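Local structure of capsular polysaccharide export system protein KpsC (Thermosulfurimonas dismutans, 6MGB) at residues A[14-19]-A[33-38]; A[115-120]-A[285-290]; A[135-140]-A[232-237]; A[161-166]-A[212-217]. The protein transfers Kdo in a beta-(2,4) linkage, probably from CMP-Kdo, to build the glycolipid anchor of bacterial capsules. All coordinates share one frame; numbering follows the deposited sequence. Where two conformers were deposited one is given.

The four contacts run from surface to core. Contact 1 lies at the surface, at the edge of the seven-stranded mixed sheet, and relies on a cation-pi pair and apolar touches. Contact 2 is partly buried, joins the loop 115-120 to the start of helix 289-299, and is held by charge. Contacts 3 and 4 are buried, and both touch the bound CMP. Contact 3 packs a loop on helix 232-236 with no hydrogen bond between its segments. Contact 4 uses backbone N-H groups around a buried carboxylate. Along the chain, contact 4 is nested within contact 3, and contact 3 within contact 2.

Contact 1: residues A[14-19]-A[33-38]; sequences FSRQIL and VVYKPK
Arg-16 lies across the ring of Tyr-35 at the protein surface. Arg-16 CG sits over one face, 3.6 Å from the Tyr-35 ring centroid, in a CH-pi contact. The guanidinium covers the same ring off-centre, with Arg-16 CZ 3.8 Å from the Tyr-35 centroid in a cation-pi contact. The guanidinium and ring planes are 32° apart. Tyr-35 CB points toward 14-19, and CG is anti to the backbone N (chi1 174°). The opposite face of the ring is met by Lys-36 CG, toward the rim. In one of two conformers, Lys-36 NZ donates to Tyr-35 OH. An alanine in place of Tyr-35 would probably leave the Arg-16 guanidinium without its cation-pi partner and free to turn. The Phe-14 ring meets Lys-36 and Pro-37. Its CD1 is 3.8 Å from Lys-36 CG, and Pro-37 CD lies over one face, 4.1 Å from Phe-14 CZ. Ser-15 OG accepts from Gln-17 N in a capping bond. Helix 53-65 also packs on Phe-14. The contact ties the turn after strand 11-13 to the end of edge strand 33-35. Helices 17-21 and 25-29 link these parallel neighbours in a beta-alpha-beta crossover.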
# COMPACT_ATOMS: atom_id res chain seq x y z
N PHE A 14 -4.11 4.44 -22.17
CA PHE A 14 -3.45 3.75 -23.27
C PHE A 14 -3.39 2.24 -23.03
O PHE A 14 -2.51 1.56 -23.56
CB PHE A 14 -2.07 4.34 -23.50
CG PHE A 14 -2.11 5.75 -24.02
CD1 PHE A 14 -1.99 6.00 -25.37
CD2 PHE A 14 -2.30 6.81 -23.15
CE1 PHE A 14 -2.04 7.29 -25.85
CE2 PHE A 14 -2.36 8.10 -23.63
CZ PHE A 14 -2.23 8.35 -24.98
N SER A 15 -4.31 1.72 -22.23
CA SER A 15 -4.42 0.29 -21.98
C SER A 15 -5.87 -0.03 -21.65
O SER A 15 -6.44 0.59 -20.74
CB SER A 15 -3.50 -0.14 -20.83
OG SER A 15 -3.83 -1.45 -20.40
N ARG A 16 -6.46 -0.97 -22.38
CA ARG A 16 -7.80 -1.43 -22.06
C ARG A 16 -7.83 -2.31 -20.82
O ARG A 16 -8.93 -2.64 -20.34
CB ARG A 16 -8.39 -2.20 -23.24
CG ARG A 16 -8.53 -1.38 -24.52
CD ARG A 16 -9.36 -2.13 -25.55
NE ARG A 16 -9.54 -1.35 -26.77
CZ ARG A 16 -10.40 -0.35 -26.91
NH1 ARG A 16 -11.15 0.04 -25.88
NH2 ARG A 16 -10.50 0.29 -28.06
N GLN A 17 -6.67 -2.70 -20.28
CA GLN A 17 -6.67 -3.57 -19.12
C GLN A 17 -7.16 -2.86 -17.86
O GLN A 17 -7.64 -3.53 -16.95
CB GLN A 17 -5.26 -4.14 -18.90
CG GLN A 17 -4.79 -5.05 -20.02
CD GLN A 17 -5.74 -6.20 -20.29
OE1 GLN A 17 -6.23 -6.38 -21.40
NE2 GLN A 17 -6.01 -7.00 -19.26
N ILE A 18 -7.06 -1.53 -17.80
CA ILE A 18 -7.53 -0.82 -16.61
C ILE A 18 -9.04 -1.01 -16.45
O ILE A 18 -9.52 -1.45 -15.40
CB ILE A 18 -7.16 0.67 -16.69
CG1 ILE A 18 -5.65 0.84 -16.90
CG2 ILE A 18 -7.61 1.38 -15.41
CD1 ILE A 18 -5.18 2.29 -16.95
N LEU A 19 -9.80 -0.69 -17.50
CA LEU A 19 -11.25 -0.82 -17.42
C LEU A 19 -11.67 -2.28 -17.28
O LEU A 19 -12.72 -2.57 -16.71
CB LEU A 19 -11.90 -0.19 -18.65
CG LEU A 19 -13.43 -0.09 -18.65
CD1 LEU A 19 -13.96 0.61 -17.41
CD2 LEU A 19 -13.90 0.63 -19.91
N VAL A 33 -13.58 7.98 -19.42
CA VAL A 33 -12.29 7.52 -19.93
C VAL A 33 -12.41 7.31 -21.43
O VAL A 33 -13.47 6.94 -21.95
CB VAL A 33 -11.83 6.23 -19.22
CG1 VAL A 33 -10.64 5.60 -19.94
CG2 VAL A 33 -11.48 6.52 -17.77
N VAL A 34 -11.30 7.56 -22.14
CA VAL A 34 -11.21 7.33 -23.57
C VAL A 34 -9.90 6.61 -23.86
O VAL A 34 -8.86 6.94 -23.28
CB VAL A 34 -11.30 8.65 -24.38
CG1 VAL A 34 -12.68 9.28 -24.19
CG2 VAL A 34 -10.20 9.61 -23.96
N TYR A 35 -9.95 5.63 -24.76
CA TYR A 35 -8.82 4.77 -25.04
C TYR A 35 -7.99 5.31 -26.20
O TYR A 35 -8.52 5.58 -27.28
CB TYR A 35 -9.30 3.35 -25.34
CG TYR A 35 -8.21 2.40 -25.79
CD1 TYR A 35 -8.15 1.96 -27.10
CD2 TYR A 35 -7.25 1.95 -24.90
CE1 TYR A 35 -7.17 1.08 -27.51
CE2 TYR A 35 -6.25 1.08 -25.30
CZ TYR A 35 -6.22 0.65 -26.61
OH TYR A 35 -5.24 -0.22 -27.02
N LYS A 36 -6.69 5.47 -25.96
CA LYS A 36 -5.75 5.93 -26.97
C LYS A 36 -6.28 7.15 -27.72
O LYS A 36 -6.61 7.05 -28.91
CB LYS A 36 -5.43 4.81 -27.96
CG LYS A 36 -4.33 3.87 -27.49
CD LYS A 36 -3.98 2.85 -28.56
CE LYS A 36 -2.67 2.15 -28.25
NZ LYS A 36 -2.68 1.51 -26.91
N PRO A 37 -6.39 8.30 -27.07
CA PRO A 37 -6.72 9.52 -27.81
C PRO A 37 -5.54 9.94 -28.68
O PRO A 37 -4.38 9.76 -28.31
CB PRO A 37 -6.98 10.55 -26.70
CG PRO A 37 -6.23 10.03 -25.52
CD PRO A 37 -6.30 8.54 -25.62
N LYS A 38 -5.86 10.48 -29.85
CA LYS A 38 -4.81 10.87 -30.79
C LYS A 38 -4.16 12.20 -30.44
O LYS A 38 -3.06 12.48 -30.92
CB LYS A 38 -5.39 10.94 -32.21
CG LYS A 38 -5.64 9.58 -32.84
CD LYS A 38 -4.34 8.89 -33.22
CE LYS A 38 -4.59 7.52 -33.84
NZ LYS A 38 -3.36 6.95 -34.44

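Contact 2: residues A[115-120]-A[285-290]; sequences GGWETP and RRRTLL
This is a salt-bridge network, made where the loop between helices 107-114 and 120-135 meets the residues leading into helix 289-299. Glu-118 OE2 meets both Arg-287 and Arg-285. Arg-287 grips it end-on, with NH1 and NH2 each 2.8 Å from the single oxygen Glu-118 OE2. That oxygen lies in the guanidinium plane, while the carboxylate is turned 41° from it. The bend of Glu-118 at its second torsion (chi2 93°) sets CD, and the other oxygen meets its own loop. There Glu-118 OE1 accepts from Trp-117 N at 3.2 Å. Arg-285 adds charge alone: its NH1 is 3.4 Å from Glu-118 OE2, but the oxygen sits over the guanidinium face and no N-H points at it. A glutamine in place of Glu-118 would probably leave two stacked guanidinium groups without the negative charge that offsets them. The two arginines lie face to face, with Arg-285 NE over the centre of the Arg-287 guanidinium. The opposite face of Arg-287 is met by Trp-117 CZ2, 3.9 Å from Arg-287 CZ. Leu-112 O binds Arg-287 NE, and Leu-111 O binds Trp-117 NE1, so the end of helix 107-114 fixes both groups. Gly-115 has positive phi, and its CA comes 3.6 Å from Arg-287 NH2.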
# COMPACT_ATOMS: atom_id res chain seq x y z
N GLY A 115 -0.64 19.61 5.58
CA GLY A 115 -1.94 19.66 6.24
C GLY A 115 -3.05 20.16 5.34
O GLY A 115 -3.08 19.91 4.13
N GLY A 116 -3.98 20.89 5.94
CA GLY A 116 -5.19 21.32 5.26
C GLY A 116 -6.40 20.46 5.52
O GLY A 116 -7.44 20.68 4.87
N TRP A 117 -6.32 19.50 6.44
CA TRP A 117 -7.36 18.50 6.60
C TRP A 117 -7.60 18.05 8.04
O TRP A 117 -8.57 17.32 8.27
CB TRP A 117 -7.01 17.25 5.77
CG TRP A 117 -5.62 16.75 6.03
CD1 TRP A 117 -4.48 17.09 5.36
CD2 TRP A 117 -5.22 15.83 7.06
NE1 TRP A 117 -3.40 16.43 5.90
CE2 TRP A 117 -3.83 15.65 6.94
CE3 TRP A 117 -5.91 15.14 8.06
CZ2 TRP A 117 -3.11 14.81 7.79
CZ3 TRP A 117 -5.19 14.30 8.90
CH2 TRP A 117 -3.81 14.14 8.76
N GLU A 118 -6.78 18.45 9.00
CA GLU A 118 -6.88 17.95 10.37
C GLU A 118 -8.00 18.69 11.09
O GLU A 118 -7.85 19.85 11.48
CB GLU A 118 -5.56 18.11 11.11
CG GLU A 118 -4.35 17.56 10.38
CD GLU A 118 -3.65 18.61 9.54
OE1 GLU A 118 -4.35 19.47 8.96
OE2 GLU A 118 -2.41 18.58 9.47
N THR A 119 -9.13 18.02 11.28
CA THR A 119 -10.25 18.57 12.02
C THR A 119 -10.67 17.59 13.11
O THR A 119 -10.47 16.38 12.98
CB THR A 119 -11.45 18.85 11.12
OG1 THR A 119 -11.98 17.61 10.62
CG2 THR A 119 -11.04 19.71 9.95
N PRO A 120 -11.26 18.09 14.20
CA PRO A 120 -11.80 17.17 15.21
C PRO A 120 -12.73 16.13 14.63
O PRO A 120 -12.72 14.97 15.07
CB PRO A 120 -12.53 18.11 16.18
CG PRO A 120 -11.90 19.44 15.98
CD PRO A 120 -11.50 19.50 14.54
N ARG A 285 7.48 17.40 8.31
CA ARG A 285 6.51 17.43 9.40
C ARG A 285 6.43 16.07 10.08
O ARG A 285 6.28 15.04 9.42
CB ARG A 285 5.14 17.84 8.87
CG ARG A 285 4.08 17.97 9.96
CD ARG A 285 3.06 19.03 9.60
NE ARG A 285 2.01 19.13 10.61
CZ ARG A 285 0.92 19.87 10.49
NH1 ARG A 285 0.02 19.90 11.46
NH2 ARG A 285 0.72 20.59 9.39
N ARG A 286 6.52 16.08 11.41
CA ARG A 286 6.32 14.87 12.19
C ARG A 286 4.83 14.60 12.32
O ARG A 286 4.03 15.52 12.51
CB ARG A 286 6.95 15.00 13.57
CG ARG A 286 8.37 15.58 13.59
CD ARG A 286 9.37 14.66 12.91
NE ARG A 286 9.20 14.64 11.46
CZ ARG A 286 9.81 13.78 10.65
NH1 ARG A 286 10.62 12.85 11.14
NH2 ARG A 286 9.59 13.84 9.34
N ARG A 287 4.45 13.33 12.22
CA ARG A 287 3.05 12.93 12.26
C ARG A 287 2.84 11.81 13.27
O ARG A 287 3.71 10.95 13.47
CB ARG A 287 2.56 12.47 10.88
CG ARG A 287 2.41 13.59 9.87
CD ARG A 287 1.33 14.57 10.28
NE ARG A 287 1.02 15.53 9.23
CZ ARG A 287 0.06 16.45 9.32
NH1 ARG A 287 -0.70 16.52 10.41
NH2 ARG A 287 -0.15 17.29 8.32
N THR A 288 1.68 11.85 13.93
CA THR A 288 1.25 10.75 14.77
C THR A 288 0.71 9.62 13.90
O THR A 288 0.37 9.80 12.73
CB THR A 288 0.17 11.20 15.75
OG1 THR A 288 -1.02 11.52 15.03
CG2 THR A 288 0.63 12.41 16.55
N LEU A 289 0.60 8.43 14.51
CA LEU A 289 0.03 7.29 13.79
C LEU A 289 -1.39 7.61 13.34
O LEU A 289 -1.75 7.34 12.19
CB LEU A 289 0.06 6.05 14.69
CG LEU A 289 -0.37 4.70 14.08
CD1 LEU A 289 -1.89 4.54 14.02
CD2 LEU A 289 0.24 4.50 12.70
N LEU A 290 -2.20 8.18 14.23
CA LEU A 290 -3.57 8.50 13.86
C LEU A 290 -3.61 9.48 12.69
O LEU A 290 -4.43 9.33 11.78
CB LEU A 290 -4.31 9.07 15.07
CG LEU A 290 -5.82 9.25 14.90
CD1 LEU A 290 -6.51 7.90 14.72
CD2 LEU A 290 -6.41 9.99 16.08

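Contact 3: residues A[135-140]-A[232-237]; sequences DHKISK and PVDLLS. With C5P (cytidine-5'-monophosphate), chain D.
Val-233 points toward the loop 135-140, and its two methyl groups meet different parts of it. CG2 presses on Lys-137, 3.4 Å from Lys-137 CB, which is tight for two carbons. The first torsion sets CG1 anti to the carbonyl carbon (chi1 -63°), and this methyl of Val-233 comes 3.7 Å from Ile-138 O. The side chains of Lys-137 and Val-233 cross obliquely. Beyond Val-233, the Lys-137 chain passes the side chain of Asp-234, with Lys-137 CE 4.1 Å from Asp-234 OD1. The charged ends stay apart: Lys-137 NZ is 5.4 Å from Asp-234 OD1, and Asp-234 OD2 accepts from Val-147 N. Lys-137 has positive phi and is the C-prime residue of the Schellman motif that ends helix 120-135.

At the other end of the contact, Ser-139 faces Pro-232, the first residue of helix 232-236. Ser-139 OG is 3.6 Å from Pro-232 CG. The same Pro-232 CG lies 3.5 Å from the ribose O2' of the CMP. Lys-140 CD touches the ribose side, 3.7 Å from C5' of the CMP. Its NZ goes on to bind Gln-248 and the backbone O of Gly-75.

No hydrogen bond joins the two segments. Asn-231, just before the helix, does bind Lys-137 O through its side chain. The chemistry is thus mainly one of shape: Pro-232 CG and CB touch O2' and the base O2 of the CMP by van der Waals contact, with Ser-139 CB farther off, while hydrogen bonds to the CMP come from other residues, among them Glu-252.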
# COMPACT_ATOMS: atom_id res chain seq x y z
N ASP A 135 -10.02 -4.38 15.40
CA ASP A 135 -10.89 -5.37 16.03
C ASP A 135 -11.24 -6.50 15.08
O ASP A 135 -11.26 -7.67 15.48
CB ASP A 135 -12.16 -4.69 16.55
CG ASP A 135 -11.90 -3.82 17.76
OD1 ASP A 135 -10.76 -3.83 18.27
OD2 ASP A 135 -12.84 -3.12 18.21
N HIS A 136 -11.53 -6.19 13.82
CA HIS A 136 -11.94 -7.19 12.85
C HIS A 136 -10.79 -7.74 12.03
O HIS A 136 -11.02 -8.49 11.07
CB HIS A 136 -13.01 -6.61 11.92
CG HIS A 136 -14.34 -6.42 12.59
ND1 HIS A 136 -14.71 -5.22 13.17
CD2 HIS A 136 -15.37 -7.27 12.79
CE1 HIS A 136 -15.92 -5.35 13.69
NE2 HIS A 136 -16.34 -6.59 13.47
N LYS A 137 -9.55 -7.41 12.39
CA LYS A 137 -8.36 -7.94 11.73
C LYS A 137 -8.45 -7.76 10.21
O LYS A 137 -8.28 -8.71 9.43
CB LYS A 137 -8.16 -9.41 12.10
CG LYS A 137 -8.01 -9.65 13.60
CD LYS A 137 -7.57 -11.08 13.90
CE LYS A 137 -7.44 -11.32 15.40
NZ LYS A 137 -8.75 -11.18 16.11
N ILE A 138 -8.72 -6.53 9.80
CA ILE A 138 -8.87 -6.18 8.39
C ILE A 138 -7.52 -5.78 7.82
O ILE A 138 -6.68 -5.20 8.51
CB ILE A 138 -9.92 -5.06 8.23
CG1 ILE A 138 -11.33 -5.61 8.46
CG2 ILE A 138 -9.83 -4.41 6.84
CD1 ILE A 138 -12.39 -4.55 8.63
N SER A 139 -7.31 -6.10 6.55
CA SER A 139 -6.06 -5.80 5.87
C SER A 139 -6.37 -5.54 4.40
O SER A 139 -7.53 -5.34 4.02
CB SER A 139 -5.05 -6.94 6.08
OG SER A 139 -5.54 -8.16 5.56
N LYS A 140 -5.33 -5.55 3.56
CA LYS A 140 -5.51 -5.24 2.14
C LYS A 140 -6.37 -6.30 1.45
O LYS A 140 -7.31 -5.96 0.72
CB LYS A 140 -4.15 -5.13 1.45
CG LYS A 140 -4.22 -4.56 0.04
CD LYS A 140 -2.83 -4.51 -0.60
CE LYS A 140 -2.84 -3.69 -1.89
NZ LYS A 140 -2.86 -2.22 -1.61
N PRO A 232 -2.50 -11.49 7.95
CA PRO A 232 -1.29 -10.75 8.31
C PRO A 232 -1.38 -10.01 9.63
O PRO A 232 -0.39 -9.97 10.38
CB PRO A 232 -1.11 -9.78 7.13
CG PRO A 232 -2.46 -9.67 6.51
CD PRO A 232 -3.10 -11.01 6.69
N VAL A 233 -2.53 -9.42 9.95
CA VAL A 233 -2.63 -8.67 11.20
C VAL A 233 -2.72 -9.61 12.40
O VAL A 233 -2.31 -9.24 13.51
CB VAL A 233 -3.81 -7.69 11.15
CG1 VAL A 233 -3.60 -6.66 10.05
CG2 VAL A 233 -5.11 -8.42 10.94
N ASP A 234 -3.25 -10.82 12.21
CA ASP A 234 -3.17 -11.83 13.26
C ASP A 234 -1.72 -12.26 13.47
O ASP A 234 -1.25 -12.36 14.61
CB ASP A 234 -4.04 -13.03 12.90
CG ASP A 234 -4.24 -13.97 14.08
OD1 ASP A 234 -4.02 -13.54 15.23
OD2 ASP A 234 -4.62 -15.13 13.85
N LEU A 235 -1.00 -12.51 12.38
CA LEU A 235 0.41 -12.88 12.49
C LEU A 235 1.21 -11.80 13.20
O LEU A 235 2.06 -12.10 14.05
CB LEU A 235 0.98 -13.13 11.09
CG LEU A 235 2.44 -13.58 11.02
CD1 LEU A 235 2.63 -14.93 11.69
CD2 LEU A 235 2.92 -13.63 9.58
N LEU A 236 0.95 -10.53 12.87
CA LEU A 236 1.73 -9.44 13.45
C LEU A 236 1.54 -9.34 14.96
O LEU A 236 2.46 -8.91 15.67
CB LEU A 236 1.33 -8.12 12.79
CG LEU A 236 1.87 -7.92 11.37
CD1 LEU A 236 1.11 -6.81 10.66
CD2 LEU A 236 3.36 -7.60 11.41
N SER A 237 0.38 -9.75 15.47
CA SER A 237 0.11 -9.62 16.90
C SER A 237 1.08 -10.43 17.75
O SER A 237 1.19 -10.18 18.96
CB SER A 237 -1.32 -10.05 17.21
OG SER A 237 -1.46 -11.46 17.12
O3P C5P D . 3.06 -3.85 -0.17
P C5P D . 2.95 -5.34 -0.38
O1P C5P D . 4.28 -5.98 0.01
O2P C5P D . 2.55 -5.85 -1.75
O5' C5P D . 1.87 -5.84 0.67
C5' C5P D . 0.48 -5.80 0.39
C4' C5P D . -0.31 -6.45 1.49
O4' C5P D . -0.12 -7.89 1.42
C3' C5P D . 0.12 -6.09 2.91
O3' C5P D . -0.47 -4.88 3.36
C2' C5P D . -0.30 -7.31 3.72
O2' C5P D . -1.68 -7.26 4.04
C1' C5P D . -0.06 -8.44 2.72
N1 C5P D . 1.27 -9.07 2.90
C2 C5P D . 1.40 -10.37 3.63
N3 C5P D . 2.75 -11.00 3.81
C4 C5P D . 3.95 -10.36 3.27
C5 C5P D . 3.82 -9.06 2.55
C6 C5P D . 2.46 -8.43 2.37
O2 C5P D . 0.44 -10.90 4.06
N4 C5P D . 5.26 -10.96 3.44

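Contact 4: residues A[161-166]-A[212-217]; sequences LIDQTY and GYLARM. With C5P (cytidine-5'-monophosphate), chain D.
Part of the CMP site lies here, where strand 158-162 of the six-stranded parallel sheet of this GT-B protein runs into a loop. Asp-163 has two tasks. Its backbone O accepts from the cytosine N4 of the CMP at 2.9 Å. Its carboxylate turns instead to the segment 212-217. Asp-163 CG is anti to the backbone N (chi1 -162°), and the carboxylate meets the N-H groups of Tyr-213, Leu-214 and Ala-215. Leu-214 N donates to Asp-163 OD1 at 2.8 Å, nearly straight, with an N-H...O angle of 165°. Ala-215 N donates to Asp-163 OD2 at 2.9 Å. Both donors stand above the carboxylate plane, more than 40° out of it. Weaker bonds to OD1 come from Tyr-213 N and Gln-164 N. Leu-214 N and Ala-215 N thus hold the two oxygens, one each, and fix the rotation of the carboxylate.

Gly-212 forms a single beta bridge with Thr-165. Its CA is 3.3 Å from Gln-164 O, and a side chain on it would clash with Asp-163 OD2. Tyr-213 CE2 lies 3.1 Å from Thr-165 O. The ring of Tyr-166 approaches that of Tyr-213 obliquely, its CD1 3.7 Å from Tyr-213 CE1. In one of two conformers, Ile-162 CG2 touches the cytosine, 3.6 Å from N4 of the CMP.

Gln-164 NE2 is held by Asp-168 and Ser-246. Strand 158-162 runs between strands 196-200 and 241-244. Helix 180-191 packs on Leu-161 and Leu-214, and its Phe-181 stacks on the Tyr-213 ring.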
# COMPACT_ATOMS: atom_id res chain seq x y z
N LEU A 161 10.45 -10.78 9.73
CA LEU A 161 10.91 -10.13 8.51
C LEU A 161 9.84 -10.28 7.44
O LEU A 161 9.31 -11.38 7.24
CB LEU A 161 12.23 -10.74 8.03
CG LEU A 161 13.53 -10.30 8.73
CD1 LEU A 161 13.41 -10.33 10.24
CD2 LEU A 161 14.67 -11.19 8.28
N ILE A 162 9.51 -9.18 6.77
CA ILE A 162 8.47 -9.17 5.75
C ILE A 162 9.13 -9.32 4.39
O ILE A 162 10.00 -8.52 4.02
CB ILE A 162 7.63 -7.88 5.82
CG1 ILE A 162 6.95 -7.76 7.19
CG2 ILE A 162 6.59 -7.85 4.70
CD1 ILE A 162 6.24 -6.45 7.43
N ASP A 163 8.73 -10.34 3.64
CA ASP A 163 9.21 -10.51 2.28
C ASP A 163 8.23 -9.86 1.31
O ASP A 163 7.06 -9.63 1.63
CB ASP A 163 9.37 -12.00 1.94
CG ASP A 163 10.26 -12.23 0.73
OD1 ASP A 163 11.01 -11.31 0.35
OD2 ASP A 163 10.22 -13.34 0.16
N GLN A 164 8.73 -9.54 0.11
CA GLN A 164 7.93 -8.87 -0.90
C GLN A 164 8.06 -9.62 -2.22
O GLN A 164 8.80 -10.61 -2.33
CB GLN A 164 8.36 -7.41 -1.05
CG GLN A 164 7.93 -6.55 0.13
CD GLN A 164 8.57 -5.18 0.13
OE1 GLN A 164 9.39 -4.86 0.99
NE2 GLN A 164 8.19 -4.35 -0.84
N THR A 165 7.32 -9.16 -3.22
CA THR A 165 7.30 -9.80 -4.53
C THR A 165 8.37 -9.18 -5.42
O THR A 165 8.55 -7.96 -5.44
CB THR A 165 5.94 -9.65 -5.21
OG1 THR A 165 5.68 -8.26 -5.47
CG2 THR A 165 4.83 -10.20 -4.32
N TYR A 166 9.07 -10.02 -6.17
CA TYR A 166 10.07 -9.50 -7.08
C TYR A 166 9.40 -8.64 -8.15
O TYR A 166 8.35 -8.99 -8.68
CB TYR A 166 10.86 -10.64 -7.73
CG TYR A 166 12.05 -10.11 -8.48
CD1 TYR A 166 13.30 -10.01 -7.88
CD2 TYR A 166 11.92 -9.66 -9.78
CE1 TYR A 166 14.38 -9.51 -8.56
CE2 TYR A 166 13.00 -9.15 -10.47
CZ TYR A 166 14.22 -9.07 -9.86
OH TYR A 166 15.29 -8.57 -10.57
N GLY A 212 9.79 -14.26 -4.75
CA GLY A 212 10.10 -13.39 -3.63
C GLY A 212 11.59 -13.11 -3.52
O GLY A 212 12.42 -13.75 -4.15
N TYR A 213 11.91 -12.12 -2.69
CA TYR A 213 13.30 -11.79 -2.43
C TYR A 213 13.91 -12.75 -1.41
O TYR A 213 14.83 -13.51 -1.72
CB TYR A 213 13.42 -10.34 -1.95
CG TYR A 213 12.95 -9.31 -2.94
CD1 TYR A 213 13.80 -8.82 -3.92
CD2 TYR A 213 11.65 -8.80 -2.88
CE1 TYR A 213 13.37 -7.86 -4.83
CE2 TYR A 213 11.22 -7.85 -3.79
CZ TYR A 213 12.08 -7.38 -4.75
OH TYR A 213 11.65 -6.43 -5.65
N LEU A 214 13.39 -12.73 -0.18
CA LEU A 214 13.90 -13.62 0.86
C LEU A 214 13.49 -15.06 0.60
O LEU A 214 14.21 -15.99 1.00
CB LEU A 214 13.39 -13.17 2.23
CG LEU A 214 13.85 -11.79 2.70
CD1 LEU A 214 13.06 -11.36 3.93
CD2 LEU A 214 15.34 -11.79 2.99
N ALA A 215 12.36 -15.28 -0.07
CA ALA A 215 11.88 -16.64 -0.30
C ALA A 215 12.83 -17.44 -1.18
O ALA A 215 12.87 -18.67 -1.08
CB ALA A 215 10.48 -16.60 -0.92
N ARG A 216 13.60 -16.76 -2.04
CA ARG A 216 14.54 -17.43 -2.93
C ARG A 216 15.92 -17.62 -2.31
O ARG A 216 16.73 -18.36 -2.87
CB ARG A 216 14.70 -16.64 -4.23
CG ARG A 216 13.39 -16.37 -4.95
CD ARG A 216 12.74 -17.60 -5.53
NE ARG A 216 13.48 -18.18 -6.65
CZ ARG A 216 12.99 -19.13 -7.44
NH1 ARG A 216 11.77 -19.57 -7.24
NH2 ARG A 216 13.73 -19.63 -8.44
N MET A 217 16.21 -16.96 -1.19
CA MET A 217 17.51 -17.07 -0.57
C MET A 217 17.64 -18.39 0.20
O MET A 217 16.65 -18.99 0.62
CB MET A 217 17.76 -15.91 0.39
CG MET A 217 17.74 -14.54 -0.25
SD MET A 217 18.13 -13.25 0.95
CE MET A 217 17.79 -11.78 -0.01
O3P C5P D . 3.06 -3.85 -0.17
P C5P D . 2.95 -5.34 -0.38
O1P C5P D . 4.28 -5.98 0.01
O2P C5P D . 2.55 -5.85 -1.75
O5' C5P D . 1.87 -5.84 0.67
C5' C5P D . 0.48 -5.80 0.39
C4' C5P D . -0.31 -6.45 1.49
O4' C5P D . -0.12 -7.89 1.42
C3' C5P D . 0.12 -6.09 2.91
O3' C5P D . -0.47 -4.88 3.36
C2' C5P D . -0.30 -7.31 3.72
O2' C5P D . -1.68 -7.26 4.04
C1' C5P D . -0.06 -8.44 2.72
N1 C5P D . 1.27 -9.07 2.90
C2 C5P D . 1.40 -10.37 3.63
N3 C5P D . 2.75 -11.00 3.81
C4 C5P D . 3.95 -10.36 3.27
C5 C5P D . 3.82 -9.06 2.55
C6 C5P D . 2.46 -8.43 2.37
O2 C5P D . 0.44 -10.90 4.06
N4 C5P D . 5.26 -10.96 3.44